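Local coordinates for protein 6-phospho-beta-glucosidase (Thermotoga maritima, PDB 1UP7) that hydrolyses cellobiose 6'-phosphate to glucose 6-phosphate and glucose, using NAD and manganese as cofactors, at residues Val317-Asn322 with Gly343-Leu348; Asn327-Tyr332 with Phe360-Lys365; Asn322-Asn327 with Leu348-Gly353; Ile147-Arg152 with Tyr367-Ile372. All coordinates share one frame; numbering follows the deposited sequence.

Interaction 1 (Val317-Asn322 with Gly343-Leu348); sequences VNTRNN and GRVHTL
Val317 and Val345 reach toward each other tip to tip, CG1 to CG1 at 4.1 Å, at the apolar end of a contact between the two outer strands of a three-stranded antiparallel sheet. Strand 333-341 lies between them in the sheet order. The two short strand segments come within 8.4 Å of each other, their directions 75° apart, and no backbone ladder joins them. Val345 holds CG1 anti to its backbone N (chi1 166°), and the same methyl lies 4.3 Å from Thr319 OG1. Ile161 of strand 160-162 touches both valines. Further along, Thr319 CG2 packs 4.0 Å from Thr347 OG1, and Asn322 CB sits 4.1 Å from Thr347 CG2. Beside the contact, His346 ND1 bonds to Ser349 O of the second subunit.

The polar part is a single hydroxyl facing two successive carbonyls. Thr347 OG1 is 3.4 Å from Arg320 O and equally far from Asn321 O, two weak alternatives for one proton. The ends of Arg320 and Asn321 are engaged elsewhere, by Asn153 and by the backbone N of Ile325.

Chemically the contact is light: one valine pair, and a threonine that meets backbone carbonyls and makes only a weak link, which either Arg320 O or Asn321 O could accept.

Interaction 2 (Asn327-Tyr332 with Phe360-Lys365); sequences NLPDDY and FIHAVK
Tyr332 OH and His362 ND1 form a hydrogen bond of 2.8 Å that ties a type I beta turn, Pro329 to Tyr332, to helix 355-376. The hydroxyl lies at the edge of the imidazole, near its plane, and the two rings meet rim to rim with planes 81° apart. The phenol ring is held flat from both sides: Lys365 CG sits 3.5 Å over its centre, a CH-pi contact, and Pro329 CD sits 3.6 Å over the centre of the opposite face. Lys365 CG is anti to the backbone N (chi1 177°), which carries it over the ring; the chain then bends, and NZ ends among Glu149, Glu368 and Val333 O.

A phenylalanine in place of Tyr332 would keep the ring between proline and lysine but lose the hydroxyl, and would probably leave His362 ND1 without this partner. His362 also stacks on His362 of the third subunit, so the turn is close to a subunit interface. Ile361 CG2 meets the edge of the phenol ring, 4.1 Å from Tyr332 CD2. Leu328 meets His362 and Ile361: CD1 lies over one face of the His362 ring, and Leu328 CD2 is 4.2 Å from Ile361 CD1.

Interaction 3 (Asn322-Asn327 with Leu348-Gly353); sequences NGSIEN and LSQGKG
Asn327 sets CG between its backbone N and carbonyl carbon (chi1 59°), and its amide meets the backbone of Gly353 with both ends; Ser324 sets OG anti to its own N (chi1 169°), within reach of Gln350 and Leu348. Asn327 OD1 accepts from Gly353 N at 2.8 Å, and Asn327 ND2 donates to Gly353 O at 3.0 Å, a nearly straight bond (170°) on a carbonyl lone pair. Two bonds thus fix the rotation of the amide, which pairs with the loop much as a backbone edge would.

At the other end, Gln350 N donates to Ser324 O at 2.8 Å, again on a lone pair. Gln350 NE2 donates to Ser324 OG at 3.1 Å, tilted from the amide plane, and also bonds to the backbone O of Tyr189. The Ser324 hydroxyl in turn makes a weak bond to Leu348 O. Between the two ends, Glu326 N reaches Gly351 O at 3.0 Å from above the carbonyl plane. Ile325 CG2 lies 3.7 Å from Gly353 N. Glu326 OE2 and Lys352 NZ, 4.3 Å apart, stay beyond a salt bridge.

The two loops follow strands 313-320 and 344-347, the second leading into helix 355-376. Ile325 and Gln350 lean on Tyr190 of strand 185-190, Lys188 of the same strand bonds to Gln350 O and Lys352 O, and Ser324 rests on Ile336 of strand 333-341.

Interaction 4 (Ile147-Arg152 with Tyr367-Ile372); sequences ITEFVR and YERLTI
Ile372 pushes CD1 against helix 144-155, 3.7 Å from Phe150 CB and 3.8 Å from Glu149 CG, and this is the tight apolar part of a buried helix-helix contact. Ile372 CG2 adds to it at the edge of the Phe150 ring, 3.8 Å from Phe150 CD1. The short helix segments come within 10.1 Å of each other at 60°, joining the Rossmann-type region to the C-terminal domain.

The other side is more open but polar and firmly bonded; Arg369 there is partly exposed, and His355 of the third subunit packs on it. A chi1 of 174° sets Glu149 CG against Ile372 CD1; the bend at chi2 then turns the chain off. Arg369 NH1 donates to Glu149 OE2 at 2.9 Å, almost straight (172°), on the syn side of OE2 but tilted well out of the carboxylate plane; Arg369 NH2 goes to Asp331. Asn153 ND2 also grips Glu149 OE2, while Lys365 NZ and Val333 N hold OE1. Glu368 OE1 lies 4.4 Å from Glu149 OE1; the two like charges would probably repel, were Lys365 NZ not bonded to both. An alanine in place of Glu149 would probably leave Arg369 NH1 and Lys365 NZ without this carboxylate, and open a gap beside Ile372 CD1 where CG had been.

Around the pair, Phe150 stacks on Phe119 of helix 109-131, His146 of helix 144-155 bonds to Glu368 O, and helix 380-389 packs on Leu370 and Thr371.

In the fold
Interactions 1 and 3 are consecutive, sharing Asn322 and Leu348 with centres 12 Å apart, and both touch the second subunit. Interaction 3 hands Asn327 on to interaction 2, centred 11 Å away, and Asn321 ties interactions 1 and 2 together. Helix 355-376 carries interactions 2 and 4, linked by Asp331 with Arg369 and Lys365 with Glu149; both touch the third subunit. Interactions 1 and 4 come nearest the active site: between side chains, Val317 is about 9 Å from manganese-binding Cys164, and Glu368 about 9 Å from His194 and Asn142. Slightly farther, Ile361 of interaction 2 is about 11 Å from His194 and about 12 Å from the proton acceptor Tyr243. Interaction 3 lies away from these sites.

Interaction 1 (Val317-Asn322 with Gly343-Leu348)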
loop_
_atom_site.group_PDB
_atom_site.type_symbol
_atom_site.label_atom_id
_atom_site.label_comp_id
_atom_site.label_asym_id
_atom_site.label_seq_id
_atom_site.Cartn_x
_atom_site.Cartn_y
_atom_site.Cartn_z
ATOM N N VAL A 317 -13.589 18.352 5.803
ATOM C CA VAL A 317 -14.297 17.560 6.782
ATOM C C VAL A 317 -13.316 16.510 7.334
ATOM O O VAL A 317 -12.318 16.220 6.693
ATOM C CB VAL A 317 -15.530 16.994 6.009
ATOM C CG1 VAL A 317 -15.631 15.454 5.952
ATOM C CG2 VAL A 317 -16.816 17.739 6.381
ATOM N N ASN A 318 -13.550 15.999 8.543
ATOM C CA ASN A 318 -12.727 14.898 9.082
ATOM C C ASN A 318 -13.302 13.555 8.715
ATOM O O ASN A 318 -14.447 13.246 9.055
ATOM C CB ASN A 318 -12.558 14.952 10.602
ATOM C CG ASN A 318 -11.772 16.136 11.040
ATOM O OD1 ASN A 318 -10.577 16.051 11.349
ATOM N ND2 ASN A 318 -12.426 17.276 11.043
ATOM N N THR A 319 -12.490 12.751 8.038
ATOM C CA THR A 319 -12.935 11.507 7.452
ATOM C C THR A 319 -11.707 10.680 7.057
ATOM O O THR A 319 -10.576 11.201 7.102
ATOM C CB THR A 319 -13.829 11.832 6.248
ATOM O OG1 THR A 319 -14.490 10.641 5.825
ATOM C CG2 THR A 319 -12.998 12.250 5.034
ATOM N N ARG A 320 -11.917 9.407 6.694
ATOM C CA ARG A 320 -10.808 8.555 6.249
ATOM C C ARG A 320 -10.156 9.082 4.995
ATOM O O ARG A 320 -10.837 9.458 4.067
ATOM C CB ARG A 320 -11.259 7.133 5.976
ATOM C CG ARG A 320 -11.580 6.296 7.192
ATOM C CD ARG A 320 -11.893 4.845 6.814
ATOM N NE ARG A 320 -12.169 4.020 7.976
ATOM C CZ ARG A 320 -12.997 2.971 7.958
ATOM N NH1 ARG A 320 -13.618 2.628 6.850
ATOM N NH2 ARG A 320 -13.187 2.241 9.047
ATOM N N ASN A 321 -8.830 9.090 4.984
ATOM C CA ASN A 321 -8.011 9.529 3.867
ATOM C C ASN A 321 -8.528 8.976 2.538
ATOM O O ASN A 321 -8.825 9.750 1.616
ATOM C CB ASN A 321 -6.571 9.094 4.155
ATOM C CG ASN A 321 -5.564 9.482 3.064
ATOM O OD1 ASN A 321 -5.783 10.409 2.260
ATOM N ND2 ASN A 321 -4.423 8.774 3.061
ATOM N N ASN A 322 -8.652 7.644 2.463
ATOM C CA ASN A 322 -9.007 6.942 1.228
ATOM C C ASN A 322 -8.366 7.508 -0.046
ATOM O O ASN A 322 -9.071 7.776 -1.033
ATOM C CB ASN A 322 -10.536 6.929 1.052
ATOM C CG ASN A 322 -11.268 6.053 2.088
ATOM O OD1 ASN A 322 -12.458 6.182 2.246
ATOM N ND2 ASN A 322 -10.566 5.158 2.752
ATOM N N GLY A 343 -26.198 12.472 1.038
ATOM C CA GLY A 343 -25.898 11.590 2.139
ATOM C C GLY A 343 -24.504 10.980 2.129
ATOM O O GLY A 343 -24.151 10.259 3.062
ATOM N N ARG A 344 -23.705 11.236 1.091
ATOM C CA ARG A 344 -22.359 10.624 1.040
ATOM C C ARG A 344 -21.233 11.645 0.931
ATOM O O ARG A 344 -21.424 12.770 0.463
ATOM C CB ARG A 344 -22.248 9.529 -0.041
ATOM C CG ARG A 344 -23.515 8.680 -0.312
ATOM C CD ARG A 344 -23.416 7.903 -1.675
ATOM N NE ARG A 344 -24.404 8.281 -2.718
ATOM C CZ ARG A 344 -24.217 9.205 -3.673
ATOM N NH1 ARG A 344 -23.090 9.920 -3.726
ATOM N NH2 ARG A 344 -25.188 9.441 -4.553
ATOM N N VAL A 345 -20.067 11.227 1.392
ATOM C CA VAL A 345 -18.900 12.062 1.495
ATOM C C VAL A 345 -17.872 11.331 0.656
ATOM O O VAL A 345 -17.540 10.206 0.964
ATOM C CB VAL A 345 -18.455 12.181 2.998
ATOM C CG1 VAL A 345 -17.052 12.756 3.154
ATOM C CG2 VAL A 345 -19.413 13.067 3.747
ATOM N N HIS A 346 -17.403 11.932 -0.429
ATOM C CA HIS A 346 -16.364 11.287 -1.206
ATOM C C HIS A 346 -15.096 12.107 -1.136
ATOM O O HIS A 346 -15.063 13.302 -1.375
ATOM C CB HIS A 346 -16.789 11.065 -2.645
ATOM C CG HIS A 346 -18.054 10.283 -2.780
ATOM N ND1 HIS A 346 -18.078 8.903 -2.803
ATOM C CD2 HIS A 346 -19.342 10.685 -2.905
ATOM C CE1 HIS A 346 -19.329 8.492 -2.914
ATOM N NE2 HIS A 346 -20.112 9.554 -2.986
ATOM N N THR A 347 -14.056 11.425 -0.799
ATOM C CA THR A 347 -12.723 11.939 -0.805
ATOM C C THR A 347 -12.197 12.228 -2.238
ATOM O O THR A 347 -12.485 11.489 -3.181
ATOM C CB THR A 347 -11.941 10.877 -0.011
ATOM O OG1 THR A 347 -11.788 11.344 1.346
ATOM C CG2 THR A 347 -10.611 10.682 -0.512
ATOM N N LEU A 348 -11.472 13.330 -2.380
ATOM C CA LEU A 348 -10.901 13.797 -3.652
ATOM C C LEU A 348 -9.398 13.609 -3.673
ATOM O O LEU A 348 -8.714 13.965 -2.734
ATOM C CB LEU A 348 -11.157 15.298 -3.822
ATOM C CG LEU A 348 -12.215 15.799 -4.807
ATOM C CD1 LEU A 348 -13.361 14.842 -4.878
ATOM C CD2 LEU A 348 -12.727 17.156 -4.390
#

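Interaction 2 (Asn327-Tyr332 with Phe360-Lys365)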
loop_
_atom_site.group_PDB
_atom_site.type_symbol
_atom_site.label_atom_id
_atom_site.label_comp_id
_atom_site.label_asym_id
_atom_site.label_seq_id
_atom_site.Cartn_x
_atom_site.Cartn_y
_atom_site.Cartn_z
ATOM N N ASN A 327 0.493 9.511 -0.089
ATOM C CA ASN A 327 1.602 9.007 0.713
ATOM C C ASN A 327 1.261 8.965 2.205
ATOM O O ASN A 327 2.121 9.089 3.055
ATOM C CB ASN A 327 2.905 9.765 0.434
ATOM C CG ASN A 327 2.800 11.263 0.712
ATOM O OD1 ASN A 327 1.708 11.832 0.744
ATOM N ND2 ASN A 327 3.946 11.899 0.924
ATOM N N LEU A 328 -0.021 8.799 2.506
ATOM C CA LEU A 328 -0.466 8.531 3.882
ATOM C C LEU A 328 -1.401 7.322 3.794
ATOM O O LEU A 328 -2.083 7.148 2.761
ATOM C CB LEU A 328 -1.219 9.743 4.419
ATOM C CG LEU A 328 -0.745 10.628 5.580
ATOM C CD1 LEU A 328 0.632 10.300 6.159
ATOM C CD2 LEU A 328 -0.860 12.085 5.196
ATOM N N PRO A 329 -1.480 6.479 4.823
ATOM C CA PRO A 329 -2.405 5.328 4.746
ATOM C C PRO A 329 -3.875 5.712 4.534
ATOM O O PRO A 329 -4.345 6.716 5.039
ATOM C CB PRO A 329 -2.216 4.607 6.090
ATOM C CG PRO A 329 -0.849 5.041 6.576
ATOM C CD PRO A 329 -0.758 6.508 6.114
ATOM N N ASP A 330 -4.595 4.891 3.788
ATOM C CA ASP A 330 -6.014 5.114 3.545
ATOM C C ASP A 330 -6.863 5.298 4.802
ATOM O O ASP A 330 -7.837 6.042 4.790
ATOM C CB ASP A 330 -6.618 3.947 2.773
ATOM C CG ASP A 330 -6.011 3.766 1.424
ATOM O OD1 ASP A 330 -5.408 4.735 0.901
ATOM O OD2 ASP A 330 -6.113 2.654 0.815
ATOM N N ASP A 331 -6.528 4.557 5.851
ATOM C CA ASP A 331 -7.333 4.537 7.070
ATOM C C ASP A 331 -7.064 5.713 8.005
ATOM O O ASP A 331 -7.776 5.856 8.994
ATOM C CB ASP A 331 -7.115 3.225 7.840
ATOM C CG ASP A 331 -5.640 2.949 8.081
ATOM O OD1 ASP A 331 -5.027 3.522 9.006
ATOM O OD2 ASP A 331 -4.972 2.222 7.326
ATOM N N TYR A 332 -6.057 6.543 7.740
ATOM C CA TYR A 332 -5.876 7.737 8.592
ATOM C C TYR A 332 -7.113 8.606 8.438
ATOM O O TYR A 332 -7.471 8.974 7.304
ATOM C CB TYR A 332 -4.659 8.563 8.186
ATOM C CG TYR A 332 -3.301 8.173 8.766
ATOM C CD1 TYR A 332 -3.013 6.851 9.174
ATOM C CD2 TYR A 332 -2.294 9.136 8.882
ATOM C CE1 TYR A 332 -1.746 6.511 9.693
ATOM C CE2 TYR A 332 -1.023 8.815 9.419
ATOM C CZ TYR A 332 -0.762 7.504 9.801
ATOM O OH TYR A 332 0.481 7.209 10.259
ATOM N N PHE A 360 4.429 15.842 11.404
ATOM C CA PHE A 360 3.421 16.054 12.449
ATOM C C PHE A 360 2.249 15.076 12.364
ATOM O O PHE A 360 1.867 14.513 13.372
ATOM C CB PHE A 360 2.890 17.490 12.464
ATOM C CG PHE A 360 3.958 18.518 12.736
ATOM C CD1 PHE A 360 4.401 18.753 14.042
ATOM C CD2 PHE A 360 4.517 19.237 11.692
ATOM C CE1 PHE A 360 5.390 19.695 14.291
ATOM C CE2 PHE A 360 5.495 20.186 11.933
ATOM C CZ PHE A 360 5.937 20.403 13.229
ATOM N N ILE A 361 1.691 14.870 11.171
ATOM C CA ILE A 361 0.511 14.047 11.043
ATOM C C ILE A 361 0.742 12.617 11.551
ATOM O O ILE A 361 -0.098 12.078 12.300
ATOM C CB ILE A 361 0.002 14.025 9.584
ATOM C CG1 ILE A 361 -0.383 15.454 9.093
ATOM C CG2 ILE A 361 -1.123 12.994 9.422
ATOM C CD1 ILE A 361 -0.607 15.534 7.577
ATOM N N HIS A 362 1.863 11.999 11.141
ATOM C CA HIS A 362 2.168 10.640 11.553
ATOM C C HIS A 362 2.287 10.590 13.093
ATOM O O HIS A 362 1.679 9.751 13.738
ATOM C CB HIS A 362 3.498 10.168 10.929
ATOM C CG HIS A 362 3.398 9.675 9.526
ATOM N ND1 HIS A 362 2.534 8.663 9.145
ATOM C CD2 HIS A 362 4.098 10.011 8.412
ATOM C CE1 HIS A 362 2.693 8.411 7.857
ATOM N NE2 HIS A 362 3.648 9.201 7.392
ATOM N N ALA A 363 3.076 11.484 13.683
ATOM C CA ALA A 363 3.347 11.408 15.126
ATOM C C ALA A 363 2.056 11.559 15.948
ATOM O O ALA A 363 1.783 10.807 16.896
ATOM C CB ALA A 363 4.415 12.501 15.575
ATOM N N VAL A 364 1.240 12.528 15.566
ATOM C CA VAL A 364 0.010 12.728 16.296
ATOM C C VAL A 364 -0.995 11.612 16.021
ATOM O O VAL A 364 -1.725 11.199 16.932
ATOM C CB VAL A 364 -0.559 14.119 16.010
ATOM C CG1 VAL A 364 -1.942 14.284 16.630
ATOM C CG2 VAL A 364 0.432 15.177 16.564
ATOM N N LYS A 365 -1.024 11.084 14.795
ATOM C CA LYS A 365 -1.912 9.953 14.520
ATOM C C LYS A 365 -1.546 8.722 15.386
ATOM O O LYS A 365 -2.451 7.988 15.877
ATOM C CB LYS A 365 -1.959 9.626 13.023
ATOM C CG LYS A 365 -2.809 8.409 12.623
ATOM C CD LYS A 365 -4.345 8.569 12.885
ATOM C CE LYS A 365 -4.916 9.804 12.148
ATOM N NZ LYS A 365 -6.251 10.299 12.632
#

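Interaction 3 (Asn322-Asn327 with Leu348-Gly353)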
loop_
_atom_site.group_PDB
_atom_site.type_symbol
_atom_site.label_atom_id
_atom_site.label_comp_id
_atom_site.label_asym_id
_atom_site.label_seq_id
_atom_site.Cartn_x
_atom_site.Cartn_y
_atom_site.Cartn_z
ATOM N N ASN A 322 -8.652 7.644 2.463
ATOM C CA ASN A 322 -9.007 6.942 1.228
ATOM C C ASN A 322 -8.366 7.508 -0.046
ATOM O O ASN A 322 -9.071 7.776 -1.033
ATOM C CB ASN A 322 -10.536 6.929 1.052
ATOM C CG ASN A 322 -11.268 6.053 2.088
ATOM O OD1 ASN A 322 -12.458 6.182 2.246
ATOM N ND2 ASN A 322 -10.566 5.158 2.752
ATOM N N GLY A 323 -7.053 7.719 -0.050
ATOM C CA GLY A 323 -6.397 8.145 -1.285
ATOM C C GLY A 323 -6.381 9.642 -1.579
ATOM O O GLY A 323 -5.860 10.078 -2.597
ATOM N N SER A 324 -6.918 10.440 -0.659
ATOM C CA SER A 324 -6.852 11.894 -0.789
ATOM C C SER A 324 -5.398 12.343 -0.814
ATOM O O SER A 324 -5.000 13.162 -1.641
ATOM C CB SER A 324 -7.582 12.546 0.376
ATOM O OG SER A 324 -7.336 13.933 0.428
ATOM N N ILE A 325 -4.637 11.812 0.133
ATOM C CA ILE A 325 -3.207 12.024 0.201
ATOM C C ILE A 325 -2.557 10.685 -0.025
ATOM O O ILE A 325 -2.690 9.761 0.810
ATOM C CB ILE A 325 -2.787 12.642 1.586
ATOM C CG1 ILE A 325 -3.396 14.045 1.744
ATOM C CG2 ILE A 325 -1.239 12.652 1.732
ATOM C CD1 ILE A 325 -2.645 15.141 0.920
ATOM N N GLU A 326 -1.873 10.565 -1.157
ATOM C CA GLU A 326 -1.434 9.256 -1.602
ATOM C C GLU A 326 -0.303 8.666 -0.747
ATOM O O GLU A 326 -0.170 7.456 -0.689
ATOM C CB GLU A 326 -1.086 9.255 -3.091
ATOM C CG GLU A 326 0.211 9.934 -3.448
ATOM C CD GLU A 326 0.450 9.993 -4.958
ATOM O OE1 GLU A 326 -0.427 10.497 -5.716
ATOM O OE2 GLU A 326 1.539 9.539 -5.389
ATOM N N ASN A 327 0.493 9.511 -0.089
ATOM C CA ASN A 327 1.602 9.007 0.713
ATOM C C ASN A 327 1.261 8.965 2.205
ATOM O O ASN A 327 2.121 9.089 3.055
ATOM C CB ASN A 327 2.905 9.765 0.434
ATOM C CG ASN A 327 2.800 11.263 0.712
ATOM O OD1 ASN A 327 1.708 11.832 0.744
ATOM N ND2 ASN A 327 3.946 11.899 0.924
ATOM N N LEU A 348 -11.472 13.330 -2.380
ATOM C CA LEU A 348 -10.901 13.797 -3.652
ATOM C C LEU A 348 -9.398 13.609 -3.673
ATOM O O LEU A 348 -8.714 13.965 -2.734
ATOM C CB LEU A 348 -11.157 15.298 -3.822
ATOM C CG LEU A 348 -12.215 15.799 -4.807
ATOM C CD1 LEU A 348 -13.361 14.842 -4.878
ATOM C CD2 LEU A 348 -12.727 17.156 -4.390
ATOM N N SER A 349 -8.882 13.067 -4.757
ATOM C CA SER A 349 -7.445 13.041 -4.994
ATOM C C SER A 349 -6.756 14.421 -4.822
ATOM O O SER A 349 -7.205 15.421 -5.392
ATOM C CB SER A 349 -7.191 12.539 -6.405
ATOM O OG SER A 349 -5.872 12.043 -6.426
ATOM N N GLN A 350 -5.673 14.464 -4.053
ATOM C CA GLN A 350 -4.882 15.687 -3.909
ATOM C C GLN A 350 -3.382 15.520 -4.202
ATOM O O GLN A 350 -2.637 16.517 -4.179
ATOM C CB GLN A 350 -5.023 16.308 -2.502
ATOM C CG GLN A 350 -6.431 16.476 -1.979
ATOM C CD GLN A 350 -6.473 17.432 -0.799
ATOM O OE1 GLN A 350 -6.603 18.637 -0.992
ATOM N NE2 GLN A 350 -6.351 16.900 0.428
ATOM N N GLY A 351 -2.937 14.294 -4.458
ATOM C CA GLY A 351 -1.529 14.043 -4.723
ATOM C C GLY A 351 -0.790 13.782 -3.423
ATOM O O GLY A 351 -1.374 13.259 -2.493
ATOM N N LYS A 352 0.475 14.178 -3.350
ATOM C CA LYS A 352 1.346 13.822 -2.245
ATOM C C LYS A 352 1.335 14.913 -1.183
ATOM O O LYS A 352 1.240 16.101 -1.514
ATOM C CB LYS A 352 2.796 13.655 -2.737
ATOM C CG LYS A 352 3.051 12.443 -3.663
ATOM C CD LYS A 352 4.426 12.569 -4.380
ATOM C CE LYS A 352 4.859 11.207 -4.980
ATOM N NZ LYS A 352 5.292 11.270 -6.423
ATOM N N GLY A 353 1.443 14.501 0.078
ATOM C CA GLY A 353 1.638 15.423 1.175
ATOM C C GLY A 353 3.123 15.729 1.393
ATOM O O GLY A 353 3.997 14.879 1.170
#

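Interaction 4 (Ile147-Arg152 with Tyr367-Ile372)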
loop_
_atom_site.group_PDB
_atom_site.type_symbol
_atom_site.label_atom_id
_atom_site.label_comp_id
_atom_site.label_asym_id
_atom_site.label_seq_id
_atom_site.Cartn_x
_atom_site.Cartn_y
_atom_site.Cartn_z
ATOM N N ILE A 147 -11.807 12.128 18.001
ATOM C CA ILE A 147 -13.055 11.429 18.220
ATOM C C ILE A 147 -13.517 10.789 16.930
ATOM O O ILE A 147 -14.005 9.679 16.935
ATOM C CB ILE A 147 -14.111 12.392 18.869
ATOM C CG1 ILE A 147 -13.689 12.695 20.307
ATOM C CG2 ILE A 147 -15.554 11.748 18.882
ATOM C CD1 ILE A 147 -14.341 13.907 20.908
ATOM N N THR A 148 -13.300 11.458 15.802
ATOM C CA THR A 148 -13.644 10.846 14.517
ATOM C C THR A 148 -12.795 9.631 14.243
ATOM O O THR A 148 -13.326 8.628 13.780
ATOM C CB THR A 148 -13.494 11.865 13.358
ATOM O OG1 THR A 148 -14.249 13.025 13.670
ATOM C CG2 THR A 148 -14.134 11.371 12.110
ATOM N N GLU A 149 -11.482 9.708 14.515
ATOM C CA GLU A 149 -10.606 8.543 14.378
ATOM C C GLU A 149 -11.202 7.389 15.183
ATOM O O GLU A 149 -11.296 6.264 14.719
ATOM C CB GLU A 149 -9.194 8.833 14.891
ATOM C CG GLU A 149 -8.242 7.627 14.930
ATOM C CD GLU A 149 -7.893 7.055 13.553
ATOM O OE1 GLU A 149 -7.769 7.822 12.581
ATOM O OE2 GLU A 149 -7.729 5.827 13.442
ATOM N N PHE A 150 -11.607 7.696 16.405
ATOM C CA PHE A 150 -12.153 6.701 17.299
ATOM C C PHE A 150 -13.469 6.090 16.776
ATOM O O PHE A 150 -13.597 4.848 16.716
ATOM C CB PHE A 150 -12.331 7.328 18.676
ATOM C CG PHE A 150 -13.084 6.483 19.663
ATOM C CD1 PHE A 150 -12.552 5.279 20.127
ATOM C CD2 PHE A 150 -14.303 6.933 20.177
ATOM C CE1 PHE A 150 -13.235 4.510 21.101
ATOM C CE2 PHE A 150 -14.992 6.193 21.122
ATOM C CZ PHE A 150 -14.456 4.977 21.603
ATOM N N VAL A 151 -14.419 6.937 16.377
ATOM C CA VAL A 151 -15.687 6.443 15.874
ATOM C C VAL A 151 -15.581 5.706 14.530
ATOM O O VAL A 151 -16.172 4.622 14.371
ATOM C CB VAL A 151 -16.755 7.532 15.752
ATOM C CG1 VAL A 151 -18.066 6.915 15.176
ATOM C CG2 VAL A 151 -16.999 8.216 17.109
ATOM N N ARG A 152 -14.840 6.260 13.581
ATOM C CA ARG A 152 -14.704 5.616 12.264
ATOM C C ARG A 152 -13.934 4.301 12.309
ATOM O O ARG A 152 -14.334 3.326 11.669
ATOM C CB ARG A 152 -14.011 6.550 11.271
ATOM C CG ARG A 152 -14.851 7.741 10.894
ATOM C CD ARG A 152 -16.175 7.401 10.236
ATOM N NE ARG A 152 -16.015 6.469 9.123
ATOM C CZ ARG A 152 -15.749 6.824 7.865
ATOM N NH1 ARG A 152 -15.583 8.091 7.519
ATOM N NH2 ARG A 152 -15.636 5.893 6.946
ATOM N N TYR A 367 -0.084 8.803 18.277
ATOM C CA TYR A 367 -0.495 9.183 19.588
ATOM C C TYR A 367 -2.023 8.970 19.742
ATOM O O TYR A 367 -2.467 8.457 20.769
ATOM C CB TYR A 367 -0.110 10.650 19.856
ATOM C CG TYR A 367 -1.142 11.301 20.718
ATOM C CD1 TYR A 367 -1.091 11.135 22.092
ATOM C CD2 TYR A 367 -2.233 12.010 20.153
ATOM C CE1 TYR A 367 -2.028 11.697 22.900
ATOM C CE2 TYR A 367 -3.234 12.565 20.971
ATOM C CZ TYR A 367 -3.118 12.386 22.357
ATOM O OH TYR A 367 -4.047 12.888 23.257
ATOM N N GLU A 368 -2.807 9.355 18.730
ATOM C CA GLU A 368 -4.255 9.196 18.764
ATOM C C GLU A 368 -4.673 7.751 18.985
ATOM O O GLU A 368 -5.558 7.477 19.808
ATOM C CB GLU A 368 -4.921 9.724 17.486
ATOM C CG GLU A 368 -5.055 11.245 17.374
ATOM C CD GLU A 368 -5.766 11.645 16.083
ATOM O OE1 GLU A 368 -5.818 10.807 15.133
ATOM O OE2 GLU A 368 -6.274 12.792 15.998
ATOM N N ARG A 369 -4.063 6.832 18.234
ATOM C CA ARG A 369 -4.438 5.424 18.309
ATOM C C ARG A 369 -3.953 4.805 19.617
ATOM O O ARG A 369 -4.648 3.940 20.178
ATOM C CB ARG A 369 -4.025 4.582 17.070
ATOM C CG ARG A 369 -4.099 5.319 15.736
ATOM C CD ARG A 369 -4.982 4.773 14.633
ATOM N NE ARG A 369 -4.167 4.345 13.521
ATOM C CZ ARG A 369 -4.479 4.355 12.214
ATOM N NH1 ARG A 369 -5.606 4.843 11.754
ATOM N NH2 ARG A 369 -3.583 3.883 11.364
ATOM N N LEU A 370 -2.798 5.243 20.119
ATOM C CA LEU A 370 -2.321 4.746 21.404
ATOM C C LEU A 370 -3.286 5.192 22.519
ATOM O O LEU A 370 -3.554 4.435 23.466
ATOM C CB LEU A 370 -0.907 5.257 21.716
ATOM C CG LEU A 370 0.260 4.558 20.987
ATOM C CD1 LEU A 370 1.559 5.362 21.156
ATOM C CD2 LEU A 370 0.418 3.081 21.449
ATOM N N THR A 371 -3.794 6.419 22.417
ATOM C CA THR A 371 -4.755 6.890 23.392
ATOM C C THR A 371 -6.049 6.052 23.357
ATOM O O THR A 371 -6.563 5.643 24.405
ATOM C CB THR A 371 -5.028 8.386 23.185
ATOM O OG1 THR A 371 -3.811 9.130 23.416
ATOM C CG2 THR A 371 -5.980 8.901 24.249
ATOM N N ILE A 372 -6.550 5.792 22.153
ATOM C CA ILE A 372 -7.766 5.008 21.973
ATOM C C ILE A 372 -7.556 3.588 22.514
ATOM O O ILE A 372 -8.423 3.033 23.186
ATOM C CB ILE A 372 -8.164 4.974 20.489
ATOM C CG1 ILE A 372 -8.792 6.330 20.076
ATOM C CG2 ILE A 372 -9.057 3.833 20.240
ATOM C CD1 ILE A 372 -8.659 6.643 18.576
#